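PDB 1Q9J: polyketide synthase associated protein 5 from Mycobacterium tuberculosis, which probably catalyses the transfer of mycocerosic acids from their synthase onto phthiocerol-type alcohols, the last step in making dimycocerosate esters. Local coordinates for residues Ile34-Leu39 against Leu107-Arg112; Arg142-Val147 against Arg354-Leu359; Met185-Ala190 against Pro336-Leu341; His257-Tyr262 against Ser289-Ile294. One frame throughout, in Å; residues are numbered along the deposited sequence.

Contact 1. Residues Ile34-Leu39 against Leu107-Arg112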
loop_
_atom_site.group_PDB
_atom_site.type_symbol
_atom_site.label_atom_id
_atom_site.label_comp_id
_atom_site.label_asym_id
_atom_site.label_seq_id
_atom_site.Cartn_x
_atom_site.Cartn_y
_atom_site.Cartn_z
ATOM N N ILE A 34 -1.943 23.027 14.797
ATOM C CA ILE A 34 -2.597 21.752 15.049
ATOM C C ILE A 34 -3.345 21.802 16.380
ATOM O O ILE A 34 -2.730 21.752 17.436
ATOM C CB ILE A 34 -1.557 20.599 15.101
ATOM C CG1 ILE A 34 -1.078 20.262 13.701
ATOM C CG2 ILE A 34 -2.150 19.372 15.758
ATOM C CD1 ILE A 34 -0.252 21.334 13.078
ATOM N N ASP A 35 -4.668 21.916 16.324
ATOM C CA ASP A 35 -5.485 21.967 17.537
ATOM C C ASP A 35 -5.574 20.569 18.148
ATOM O O ASP A 35 -6.616 19.915 18.096
ATOM C CB ASP A 35 -6.880 22.507 17.195
ATOM C CG ASP A 35 -7.873 22.378 18.345
ATOM O OD1 ASP A 35 -8.979 22.964 18.246
ATOM O OD2 ASP A 35 -7.572 21.688 19.345
ATOM N N VAL A 36 -4.468 20.127 18.737
ATOM C CA VAL A 36 -4.370 18.803 19.350
ATOM C C VAL A 36 -5.644 18.270 20.029
ATOM O O VAL A 36 -6.009 17.110 19.821
ATOM C CB VAL A 36 -3.186 18.747 20.369
ATOM C CG1 VAL A 36 -3.078 17.350 20.984
ATOM C CG2 VAL A 36 -1.878 19.101 19.667
ATOM N N ASP A 37 -6.315 19.087 20.841
ATOM C CA ASP A 37 -7.532 18.632 21.522
ATOM C C ASP A 37 -8.575 18.103 20.537
ATOM O O ASP A 37 -9.171 17.041 20.757
ATOM C CB ASP A 37 -8.154 19.763 22.358
ATOM C CG ASP A 37 -7.447 19.973 23.697
ATOM O OD1 ASP A 37 -6.700 19.063 24.130
ATOM O OD2 ASP A 37 -7.656 21.042 24.323
ATOM N N ALA A 38 -8.792 18.857 19.462
ATOM C CA ALA A 38 -9.753 18.491 18.423
ATOM C C ALA A 38 -9.274 17.261 17.663
ATOM O O ALA A 38 -10.070 16.404 17.297
ATOM C CB ALA A 38 -9.936 19.656 17.455
ATOM N N LEU A 39 -7.967 17.195 17.421
ATOM C CA LEU A 39 -7.366 16.077 16.702
ATOM C C LEU A 39 -7.571 14.790 17.489
ATOM O O LEU A 39 -7.897 13.751 16.922
ATOM C CB LEU A 39 -5.872 16.337 16.486
ATOM C CG LEU A 39 -4.994 15.424 15.629
ATOM C CD1 LEU A 39 -4.377 14.327 16.472
ATOM C CD2 LEU A 39 -5.807 14.874 14.481
ATOM N N LEU A 107 -1.404 6.801 16.595
ATOM C CA LEU A 107 -1.470 8.113 15.952
ATOM C C LEU A 107 -0.418 8.999 16.609
ATOM O O LEU A 107 -0.590 9.454 17.735
ATOM C CB LEU A 107 -2.860 8.750 16.103
ATOM C CG LEU A 107 -2.953 10.127 15.425
ATOM C CD1 LEU A 107 -2.433 10.029 13.997
ATOM C CD2 LEU A 107 -4.384 10.644 15.438
ATOM N N GLN A 108 0.674 9.249 15.895
ATOM C CA GLN A 108 1.767 10.053 16.432
ATOM C C GLN A 108 1.886 11.461 15.843
ATOM O O GLN A 108 2.204 11.624 14.665
ATOM C CB GLN A 108 3.081 9.304 16.220
ATOM C CG GLN A 108 4.284 9.984 16.828
ATOM C CD GLN A 108 5.573 9.385 16.323
ATOM O OE1 GLN A 108 5.842 9.401 15.119
ATOM N NE2 GLN A 108 6.386 8.855 17.237
ATOM N N LEU A 109 1.644 12.470 16.675
ATOM C CA LEU A 109 1.741 13.861 16.250
ATOM C C LEU A 109 2.986 14.540 16.821
ATOM O O LEU A 109 3.134 14.650 18.037
ATOM C CB LEU A 109 0.514 14.643 16.700
ATOM C CG LEU A 109 0.587 16.140 16.383
ATOM C CD1 LEU A 109 0.618 16.334 14.877
ATOM C CD2 LEU A 109 -0.601 16.858 17.004
ATOM N N ILE A 110 3.868 15.007 15.943
ATOM C CA ILE A 110 5.094 15.673 16.378
ATOM C C ILE A 110 5.083 17.164 16.015
ATOM O O ILE A 110 5.253 17.529 14.852
ATOM C CB ILE A 110 6.341 15.019 15.741
ATOM C CG1 ILE A 110 6.268 13.505 15.884
ATOM C CG2 ILE A 110 7.598 15.505 16.441
ATOM C CD1 ILE A 110 7.441 12.790 15.263
ATOM N N LEU A 111 4.896 18.012 17.023
ATOM C CA LEU A 111 4.862 19.455 16.833
ATOM C C LEU A 111 6.201 19.996 16.343
ATOM O O LEU A 111 7.264 19.561 16.795
ATOM C CB LEU A 111 4.471 20.139 18.141
ATOM C CG LEU A 111 3.142 19.714 18.763
ATOM C CD1 LEU A 111 3.086 20.229 20.189
ATOM C CD2 LEU A 111 1.970 20.245 17.953
ATOM N N ARG A 112 6.135 20.945 15.410
ATOM C CA ARG A 112 7.326 21.567 14.837
ATOM C C ARG A 112 7.137 23.068 14.670
ATOM O O ARG A 112 6.280 23.676 15.317
ATOM C CB ARG A 112 7.662 20.952 13.472
ATOM C CG ARG A 112 8.173 19.516 13.510
ATOM C CD ARG A 112 9.410 19.383 14.386
ATOM N NE ARG A 112 10.381 18.428 13.847
ATOM C CZ ARG A 112 10.166 17.123 13.701
ATOM N NH1 ARG A 112 9.006 16.592 14.056
ATOM N NH2 ARG A 112 11.116 16.345 13.196
#
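Ile34, just ahead of helix 36-49, with Val36 and Leu39 of its first turn, packs on Leu107, Leu109 and Leu111 of the 107-112 segment, a helix-on-sheet contact in an α/β domain. Strand 105-110 belongs to a mixed five-stranded sheet. Every second residue of the 107-111 run supplies a leucine to this contact, and no hydrogen bond crosses between the segments.

Leu109 sits in the middle. Its CG lies anti to the backbone N (chi1 176°), and its CD2 methyl is the branch used by two partners, Ile34 CG2 at 3.2 Å and Val36 CG2 at 3.7 Å. The Ile34 and Leu109 side chains run in opposing senses, their methyls passing, while Val36 comes across Leu109 at a slant. Farther up the helix, Leu39 and Leu107 meet tip to tip, CD1 to CD2 at 3.8 Å. At the other end Leu111 CD2 approaches Val36 CG2 more loosely, at 4.4 Å. Ile77 and Val79, beside and within strand 78-80, extend this apolar layer.

Asp35, whose side chain is directed away from the strand, is the N-cap, its OD2 accepting from Ala38 N at 3.1 Å with the donor above the carboxylate plane; its own N is hydrogen-bonded to Tyr143 OH. What crosses between the segments is aliphatic contact, which carries no directional polar constraint.

Contact 2. Residues Arg142-Val147 against Arg354-Leu359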
loop_
_atom_site.group_PDB
_atom_site.type_symbol
_atom_site.label_atom_id
_atom_site.label_comp_id
_atom_site.label_asym_id
_atom_site.label_seq_id
_atom_site.Cartn_x
_atom_site.Cartn_y
_atom_site.Cartn_z
ATOM N N ARG A 142 -12.698 14.237 10.102
ATOM C CA ARG A 142 -13.242 14.472 11.429
ATOM C C ARG A 142 -12.508 15.600 12.135
ATOM O O ARG A 142 -13.093 16.320 12.940
ATOM C CB ARG A 142 -13.162 13.202 12.269
ATOM C CG ARG A 142 -13.589 11.957 11.509
ATOM C CD ARG A 142 -13.888 10.802 12.441
ATOM N NE ARG A 142 -15.264 10.859 12.885
ATOM C CZ ARG A 142 -16.164 9.917 12.641
ATOM N NH1 ARG A 142 -15.826 8.831 11.959
ATOM N NH2 ARG A 142 -17.414 10.076 13.066
ATOM N N TYR A 143 -11.223 15.750 11.849
ATOM C CA TYR A 143 -10.462 16.821 12.467
ATOM C C TYR A 143 -11.047 18.148 12.001
ATOM O O TYR A 143 -11.326 19.025 12.809
ATOM C CB TYR A 143 -8.997 16.729 12.065
ATOM C CG TYR A 143 -8.187 17.899 12.559
ATOM C CD1 TYR A 143 -7.923 18.074 13.916
ATOM C CD2 TYR A 143 -7.693 18.844 11.667
ATOM C CE1 TYR A 143 -7.177 19.165 14.368
ATOM C CE2 TYR A 143 -6.951 19.933 12.104
ATOM C CZ TYR A 143 -6.695 20.087 13.453
ATOM O OH TYR A 143 -5.936 21.149 13.872
ATOM N N THR A 144 -11.221 18.285 10.690
ATOM C CA THR A 144 -11.800 19.494 10.119
ATOM C C THR A 144 -13.170 19.767 10.764
ATOM O O THR A 144 -13.499 20.909 11.072
ATOM C CB THR A 144 -11.955 19.361 8.583
ATOM O OG1 THR A 144 -10.668 19.168 7.990
ATOM C CG2 THR A 144 -12.583 20.610 7.991
ATOM N N ASP A 145 -13.961 18.722 10.980
ATOM C CA ASP A 145 -15.262 18.893 11.610
ATOM C C ASP A 145 -15.089 19.130 13.099
ATOM O O ASP A 145 -15.998 19.613 13.768
ATOM C CB ASP A 145 -16.145 17.655 11.412
ATOM C CG ASP A 145 -16.566 17.456 9.970
ATOM O OD1 ASP A 145 -16.957 18.450 9.317
ATOM O OD2 ASP A 145 -16.522 16.298 9.500
ATOM N N ALA A 146 -13.923 18.773 13.622
ATOM C CA ALA A 146 -13.638 18.940 15.045
ATOM C C ALA A 146 -13.171 20.359 15.358
ATOM O O ALA A 146 -13.453 20.889 16.431
ATOM C CB ALA A 146 -12.577 17.937 15.477
ATOM N N VAL A 147 -12.451 20.961 14.414
ATOM C CA VAL A 147 -11.945 22.321 14.566
ATOM C C VAL A 147 -13.017 23.301 14.096
ATOM O O VAL A 147 -13.273 24.311 14.747
ATOM C CB VAL A 147 -10.646 22.532 13.735
ATOM C CG1 VAL A 147 -10.301 24.015 13.645
ATOM C CG2 VAL A 147 -9.490 21.766 14.371
ATOM N N ARG A 354 -9.502 16.942 3.380
ATOM C CA ARG A 354 -9.922 18.084 4.182
ATOM C C ARG A 354 -8.946 18.539 5.268
ATOM O O ARG A 354 -8.387 17.727 6.006
ATOM C CB ARG A 354 -11.268 17.780 4.832
ATOM C CG ARG A 354 -12.357 17.384 3.859
ATOM C CD ARG A 354 -13.645 17.106 4.606
ATOM N NE ARG A 354 -13.989 18.213 5.491
ATOM C CZ ARG A 354 -14.971 18.184 6.385
ATOM N NH1 ARG A 354 -15.719 17.096 6.517
ATOM N NH2 ARG A 354 -15.204 19.242 7.150
ATOM N N THR A 355 -8.760 19.854 5.355
ATOM C CA THR A 355 -7.892 20.487 6.343
ATOM C C THR A 355 -8.493 21.855 6.593
ATOM O O THR A 355 -8.621 22.651 5.664
ATOM C CB THR A 355 -6.465 20.705 5.826
ATOM O OG1 THR A 355 -6.517 21.414 4.584
ATOM C CG2 THR A 355 -5.748 19.376 5.637
ATOM N N PRO A 356 -8.861 22.149 7.848
ATOM C CA PRO A 356 -9.457 23.435 8.218
ATOM C C PRO A 356 -8.578 24.616 7.812
ATOM O O PRO A 356 -7.409 24.444 7.458
ATOM C CB PRO A 356 -9.616 23.315 9.726
ATOM C CG PRO A 356 -8.438 22.500 10.105
ATOM C CD PRO A 356 -8.451 21.411 9.052
ATOM N N PRO A 357 -9.133 25.838 7.855
ATOM C CA PRO A 357 -8.391 27.050 7.489
ATOM C C PRO A 357 -7.192 27.323 8.404
ATOM O O PRO A 357 -7.316 27.376 9.630
ATOM C CB PRO A 357 -9.459 28.141 7.566
ATOM C CG PRO A 357 -10.375 27.634 8.645
ATOM C CD PRO A 357 -10.496 26.171 8.312
ATOM N N GLY A 358 -6.028 27.486 7.789
ATOM C CA GLY A 358 -4.819 27.735 8.547
ATOM C C GLY A 358 -3.865 26.553 8.526
ATOM O O GLY A 358 -2.665 26.692 8.791
ATOM N N LEU A 359 -4.390 25.376 8.217
ATOM C CA LEU A 359 -3.546 24.189 8.163
ATOM C C LEU A 359 -3.459 23.757 6.714
ATOM O O LEU A 359 -4.399 23.935 5.954
ATOM C CB LEU A 359 -4.140 23.061 9.007
ATOM C CG LEU A 359 -3.192 22.296 9.937
ATOM C CD1 LEU A 359 -4.005 21.221 10.621
ATOM C CD2 LEU A 359 -2.021 21.685 9.174
#
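Arg354 and Asp145 form a salt bridge between the 354-359 loop and the side of helix 129-148. NH2 of Arg354 donates to OD1 of Asp145 at 2.9 Å, meeting it from above the carboxylate plane, whereas OD1 lies at the guanidinium edge, near the guanidinium plane. A second, weak bond runs from Arg354 NH1 to Asp145 OD2 at 3.2 Å. Since the two flat groups are turned 71° against each other, this is not the coplanar two-pronged pairing. The arginine chain bends at chi3 (52°), which sets NE near Thr144; farther out, NH2 lies next to its CG2 methyl. Thr144 OG1 bonds back to Phe140 O in its own helix and also borders Pro356 CD at 3.3 Å.

Beyond the charges the contact becomes apolar. The Tyr143 side chain crosses those of Pro356 and Leu359 at about a right angle: its CE2 meets Pro356 CG at 3.6 Å and Leu359 CD1 at 3.5 Å, its hydroxyl being taken up by Asp35. Val147 CG1 adds a looser touch to Pro356 CB at 4.0 Å. Pro356 also opens a type II turn ending at Leu359.

An ion pair and a proline-aromatic patch thus hold the last residues before strand 360-368, from Arg354 to Leu359, against the helix.

Contact 3. Residues Met185-Ala190 against Pro336-Leu341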
loop_
_atom_site.group_PDB
_atom_site.type_symbol
_atom_site.label_atom_id
_atom_site.label_comp_id
_atom_site.label_asym_id
_atom_site.label_seq_id
_atom_site.Cartn_x
_atom_site.Cartn_y
_atom_site.Cartn_z
ATOM N N MET A 185 4.781 -20.865 -13.404
ATOM C CA MET A 185 5.100 -22.277 -13.212
ATOM C C MET A 185 6.085 -22.807 -14.251
ATOM O O MET A 185 6.856 -23.726 -13.967
ATOM C CB MET A 185 3.823 -23.128 -13.233
ATOM C CG MET A 185 3.041 -23.144 -11.917
ATOM S SD MET A 185 3.994 -23.788 -10.509
ATOM C CE MET A 185 3.830 -25.576 -10.762
ATOM N N SER A 186 6.056 -22.227 -15.447
ATOM C CA SER A 186 6.940 -22.651 -16.528
ATOM C C SER A 186 8.383 -22.204 -16.292
ATOM O O SER A 186 9.327 -22.919 -16.631
ATOM C CB SER A 186 6.448 -22.090 -17.865
ATOM O OG SER A 186 6.597 -20.685 -17.905
ATOM N N VAL A 187 8.555 -21.022 -15.706
ATOM C CA VAL A 187 9.887 -20.487 -15.431
ATOM C C VAL A 187 10.451 -21.093 -14.145
ATOM O O VAL A 187 11.548 -20.738 -13.707
ATOM C CB VAL A 187 9.844 -18.948 -15.287
ATOM C CG1 VAL A 187 11.249 -18.369 -15.388
ATOM C CG2 VAL A 187 8.942 -18.354 -16.351
ATOM N N MET A 188 9.691 -22.010 -13.551
ATOM C CA MET A 188 10.096 -22.678 -12.317
ATOM C C MET A 188 11.378 -23.495 -12.509
ATOM O O MET A 188 11.443 -24.375 -13.373
ATOM C CB MET A 188 8.967 -23.594 -11.820
ATOM C CG MET A 188 7.742 -22.864 -11.282
ATOM S SD MET A 188 7.992 -22.099 -9.659
ATOM C CE MET A 188 7.023 -23.205 -8.575
ATOM N N TYR A 189 12.391 -23.189 -11.700
ATOM C CA TYR A 189 13.684 -23.874 -11.753
ATOM C C TYR A 189 14.239 -23.972 -13.171
ATOM O O TYR A 189 14.972 -24.901 -13.500
ATOM C CB TYR A 189 13.574 -25.274 -11.135
ATOM C CG TYR A 189 13.358 -25.268 -9.633
ATOM C CD1 TYR A 189 12.174 -24.770 -9.078
ATOM C CD2 TYR A 189 14.349 -25.731 -8.766
ATOM C CE1 TYR A 189 11.985 -24.731 -7.693
ATOM C CE2 TYR A 189 14.170 -25.696 -7.384
ATOM C CZ TYR A 189 12.991 -25.194 -6.853
ATOM O OH TYR A 189 12.834 -25.136 -5.488
ATOM N N ALA A 190 13.874 -23.008 -14.008
ATOM C CA ALA A 190 14.339 -22.943 -15.387
ATOM C C ALA A 190 15.077 -21.604 -15.517
ATOM O O ALA A 190 14.943 -20.741 -14.648
ATOM C CB ALA A 190 13.146 -22.997 -16.339
ATOM N N PRO A 336 11.336 -20.050 -4.389
ATOM C CA PRO A 336 12.414 -20.889 -4.921
ATOM C C PRO A 336 12.252 -21.212 -6.406
ATOM O O PRO A 336 11.141 -21.424 -6.896
ATOM C CB PRO A 336 12.341 -22.139 -4.043
ATOM C CG PRO A 336 10.885 -22.225 -3.708
ATOM C CD PRO A 336 10.553 -20.787 -3.380
ATOM N N GLY A 337 13.378 -21.242 -7.111
ATOM C CA GLY A 337 13.359 -21.544 -8.527
ATOM C C GLY A 337 12.631 -20.504 -9.350
ATOM O O GLY A 337 11.728 -20.832 -10.122
ATOM N N LEU A 338 13.021 -19.245 -9.192
ATOM C CA LEU A 338 12.390 -18.160 -9.933
ATOM C C LEU A 338 13.237 -16.899 -9.949
ATOM O O LEU A 338 13.823 -16.512 -8.938
ATOM C CB LEU A 338 11.010 -17.841 -9.345
ATOM C CG LEU A 338 9.798 -18.478 -10.037
ATOM C CD1 LEU A 338 8.547 -18.276 -9.202
ATOM C CD2 LEU A 338 9.626 -17.861 -11.417
ATOM N N PRO A 339 13.324 -16.242 -11.114
ATOM C CA PRO A 339 14.121 -15.019 -11.183
ATOM C C PRO A 339 13.525 -13.971 -10.246
ATOM O O PRO A 339 12.358 -14.071 -9.857
ATOM C CB PRO A 339 14.019 -14.629 -12.658
ATOM C CG PRO A 339 12.685 -15.186 -13.070
ATOM C CD PRO A 339 12.684 -16.536 -12.408
ATOM N N PRO A 340 14.318 -12.963 -9.859
ATOM C CA PRO A 340 13.863 -11.898 -8.963
ATOM C C PRO A 340 12.563 -11.252 -9.422
ATOM O O PRO A 340 12.516 -10.635 -10.484
ATOM C CB PRO A 340 15.025 -10.911 -8.990
ATOM C CG PRO A 340 16.195 -11.793 -9.149
ATOM C CD PRO A 340 15.730 -12.766 -10.218
ATOM N N LEU A 341 11.516 -11.403 -8.613
ATOM C CA LEU A 341 10.220 -10.823 -8.925
ATOM C C LEU A 341 10.275 -9.325 -8.731
ATOM O O LEU A 341 10.975 -8.825 -7.850
ATOM C CB LEU A 341 9.128 -11.392 -8.020
ATOM C CG LEU A 341 8.367 -12.629 -8.473
ATOM C CD1 LEU A 341 9.321 -13.805 -8.574
ATOM C CD2 LEU A 341 7.257 -12.929 -7.478
#
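Tyr189 lies with one face of its ring over Gly337, the two loops meeting at the protein surface. CA of Gly337 stands 3.7 Å from the centroid of the Tyr189 ring, 22° off the normal and shifted toward the rim, a CH-pi contact. CG of Tyr189 is anti to the carbonyl carbon (chi1 -69°), beside its own N. At the far end of the ring, OH borders Pro336 CB at 3.4 Å. The Tyr189 and Pro336 side chains cross obliquely.

The same glycine supplies the single hydrogen bond between the segments: Tyr189 N donates to Gly337 O at 2.9 Å, fairly straight at the hydrogen (164°) but from above the carbonyl plane. Met188 CA adds a CH...O contact to that oxygen at 3.3 Å.

On the far side of this bond Val187 crosses Pro339 at about a right angle, CG1 to CD at 3.8 Å, and its CB faces Leu338 CD2. The bent Met188 chain brings SD to Leu338 CD1 at 3.9 Å.

With a positive phi and no side chain, Gly337 lets the ring settle directly on its backbone. The hydrogen bond and CH-pi contact to Gly337 join the type II turn 187-190 to the loop before strand 342-345, with apolar packing of Val187 and Met188 beside them.

Contact 4. Residues His257-Tyr262 against Ser289-Ile294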
loop_
_atom_site.group_PDB
_atom_site.type_symbol
_atom_site.label_atom_id
_atom_site.label_comp_id
_atom_site.label_asym_id
_atom_site.label_seq_id
_atom_site.Cartn_x
_atom_site.Cartn_y
_atom_site.Cartn_z
ATOM N N HIS A 257 18.060 -12.151 -22.004
ATOM C CA HIS A 257 17.041 -13.131 -22.351
ATOM C C HIS A 257 16.337 -13.829 -21.189
ATOM O O HIS A 257 15.408 -14.615 -21.407
ATOM C CB HIS A 257 17.613 -14.175 -23.311
ATOM C CG HIS A 257 16.669 -14.547 -24.413
ATOM N ND1 HIS A 257 15.444 -15.130 -24.176
ATOM C CD2 HIS A 257 16.751 -14.371 -25.753
ATOM C CE1 HIS A 257 14.809 -15.297 -25.324
ATOM N NE2 HIS A 257 15.579 -14.845 -26.296
ATOM N N VAL A 258 16.772 -13.565 -19.960
ATOM C CA VAL A 258 16.112 -14.156 -18.801
ATOM C C VAL A 258 14.898 -13.270 -18.506
ATOM O O VAL A 258 15.041 -12.074 -18.249
ATOM C CB VAL A 258 17.053 -14.218 -17.569
ATOM C CG1 VAL A 258 18.087 -15.322 -17.757
ATOM C CG2 VAL A 258 17.745 -12.886 -17.366
ATOM N N PRO A 259 13.686 -13.848 -18.556
ATOM C CA PRO A 259 12.446 -13.105 -18.303
ATOM C C PRO A 259 12.405 -12.380 -16.956
ATOM O O PRO A 259 13.198 -12.662 -16.054
ATOM C CB PRO A 259 11.370 -14.184 -18.418
ATOM C CG PRO A 259 12.083 -15.408 -17.931
ATOM C CD PRO A 259 13.420 -15.296 -18.624
ATOM N N ILE A 260 11.481 -11.434 -16.833
ATOM C CA ILE A 260 11.323 -10.683 -15.599
ATOM C C ILE A 260 9.895 -10.792 -15.094
ATOM O O ILE A 260 8.997 -10.112 -15.591
ATOM C CB ILE A 260 11.639 -9.192 -15.789
ATOM C CG1 ILE A 260 13.115 -9.016 -16.129
ATOM C CG2 ILE A 260 11.281 -8.418 -14.519
ATOM C CD1 ILE A 260 13.471 -7.596 -16.473
ATOM N N PRO A 261 9.668 -11.659 -14.101
ATOM C CA PRO A 261 8.337 -11.856 -13.519
ATOM C C PRO A 261 7.848 -10.584 -12.828
ATOM O O PRO A 261 8.533 -10.037 -11.967
ATOM C CB PRO A 261 8.552 -13.016 -12.546
ATOM C CG PRO A 261 9.994 -12.861 -12.154
ATOM C CD PRO A 261 10.663 -12.528 -13.452
ATOM N N TYR A 262 6.668 -10.115 -13.217
ATOM C CA TYR A 262 6.109 -8.898 -12.647
ATOM C C TYR A 262 4.797 -9.160 -11.906
ATOM O O TYR A 262 4.019 -10.037 -12.284
ATOM C CB TYR A 262 5.908 -7.871 -13.765
ATOM C CG TYR A 262 5.342 -6.538 -13.332
ATOM C CD1 TYR A 262 5.775 -5.911 -12.168
ATOM C CD2 TYR A 262 4.408 -5.879 -14.122
ATOM C CE1 TYR A 262 5.284 -4.651 -11.807
ATOM C CE2 TYR A 262 3.917 -4.627 -13.773
ATOM C CZ TYR A 262 4.352 -4.016 -12.620
ATOM O OH TYR A 262 3.832 -2.781 -12.280
ATOM N N SER A 289 -0.288 -11.356 -12.239
ATOM C CA SER A 289 1.048 -11.760 -12.671
ATOM C C SER A 289 1.268 -11.368 -14.128
ATOM O O SER A 289 0.314 -11.103 -14.865
ATOM C CB SER A 289 1.249 -13.268 -12.509
ATOM O OG SER A 289 0.353 -14.011 -13.318
ATOM N N TYR A 290 2.533 -11.329 -14.533
ATOM C CA TYR A 290 2.899 -10.954 -15.891
ATOM C C TYR A 290 4.378 -11.196 -16.142
ATOM O O TYR A 290 5.218 -10.480 -15.599
ATOM C CB TYR A 290 2.620 -9.480 -16.126
ATOM C CG TYR A 290 3.125 -9.011 -17.463
ATOM C CD1 TYR A 290 2.482 -9.386 -18.636
ATOM C CD2 TYR A 290 4.262 -8.216 -17.560
ATOM C CE1 TYR A 290 2.954 -8.977 -19.874
ATOM C CE2 TYR A 290 4.746 -7.803 -18.793
ATOM C CZ TYR A 290 4.088 -8.183 -19.945
ATOM O OH TYR A 290 4.542 -7.759 -21.170
ATOM N N LEU A 291 4.693 -12.179 -16.980
ATOM C CA LEU A 291 6.084 -12.503 -17.294
ATOM C C LEU A 291 6.619 -11.613 -18.409
ATOM O O LEU A 291 6.402 -11.893 -19.581
ATOM C CB LEU A 291 6.198 -13.965 -17.718
ATOM C CG LEU A 291 7.599 -14.556 -17.821
ATOM C CD1 LEU A 291 8.325 -14.429 -16.477
ATOM C CD2 LEU A 291 7.477 -16.020 -18.232
ATOM N N ALA A 292 7.319 -10.546 -18.040
ATOM C CA ALA A 292 7.876 -9.627 -19.020
ATOM C C ALA A 292 9.143 -10.201 -19.634
ATOM O O ALA A 292 10.033 -10.683 -18.929
ATOM C CB ALA A 292 8.172 -8.287 -18.375
ATOM N N GLU A 293 9.210 -10.147 -20.959
ATOM C CA GLU A 293 10.361 -10.652 -21.693
ATOM C C GLU A 293 10.951 -9.505 -22.497
ATOM O O GLU A 293 10.598 -9.292 -23.657
ATOM C CB GLU A 293 9.924 -11.798 -22.603
ATOM C CG GLU A 293 9.207 -12.899 -21.839
ATOM C CD GLU A 293 8.790 -14.054 -22.713
ATOM O OE1 GLU A 293 8.118 -13.810 -23.741
ATOM O OE2 GLU A 293 9.117 -15.208 -22.360
ATOM N N ILE A 294 11.852 -8.768 -21.854
ATOM C CA ILE A 294 12.498 -7.612 -22.461
ATOM C C ILE A 294 13.821 -7.934 -23.163
ATOM O O ILE A 294 14.706 -8.581 -22.601
ATOM C CB ILE A 294 12.747 -6.512 -21.394
ATOM C CG1 ILE A 294 11.433 -6.155 -20.694
ATOM C CG2 ILE A 294 13.330 -5.271 -22.043
ATOM C CD1 ILE A 294 11.587 -5.128 -19.591
#
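Ile260, Pro261 and Tyr262 pair antiparallel with Ala292, Leu291 and Tyr290; strand 285-292 is the outermost strand of the mixed six-stranded sheet. The tight part is the ladder. Ile260 and Ala292, a hydrogen-bonded pair, exchange Ile260 N to Ala292 O at 2.7 Å and Ala292 N to Ile260 O at 3.0 Å. Tyr262 and Tyr290 do likewise, Tyr262 N reaching Tyr290 O at 2.8 Å while the return bond is weak. Between them Pro261, which has no N-H to give, occupies the non-hydrogen-bonded pair with Leu291.

Ile260, Tyr262, Tyr290 and Ala292 share a buried face; Ile260 and Tyr262 pack on helix 237-253 and Tyr290 on helix 300-317. Tyr290 CD2 comes to the edge of the Tyr262 ring, 4.2 Å from its CD2, while Tyr262 CB lies at the edge of the Tyr290 ring; Tyr290 OH is bonded to Asp306. A wider touch on this buried side joins Ile260 CD1 to Ile294 CD1 at 4.4 Å. On the other face Leu291 lies alongside Pro259, CD1 to CB at 3.6 Å.

The loose, solvent side comes where the strand ends: exposed Glu293 only grazes the proline, its CG 4.2 Å from Pro259 CB.

Overall arrangement
The four contacts fall into two pairs on opposite sides of the chain's centre, in keeping with a protein built of two related domains. Contacts 1 and 2, with centres 12 Å apart, share Tyr143 of helix 129-148, which packs on Leu39 of helix 36-49. Contacts 3 and 4, centres 10 Å apart, meet through Val187 on Leu291 and Pro339 on Pro261, contact 4 within the six-stranded sheet and contact 3 in loops beside it. Between the pairs the centres are 46 to 50 Å apart. Along the chain contact 1 closes first; contact 2 then opens and encloses contact 3, which encloses contact 4. The 354-359 segment thus returns from the far side to lead strand 360-368 into the five-stranded sheet, tying the halves together.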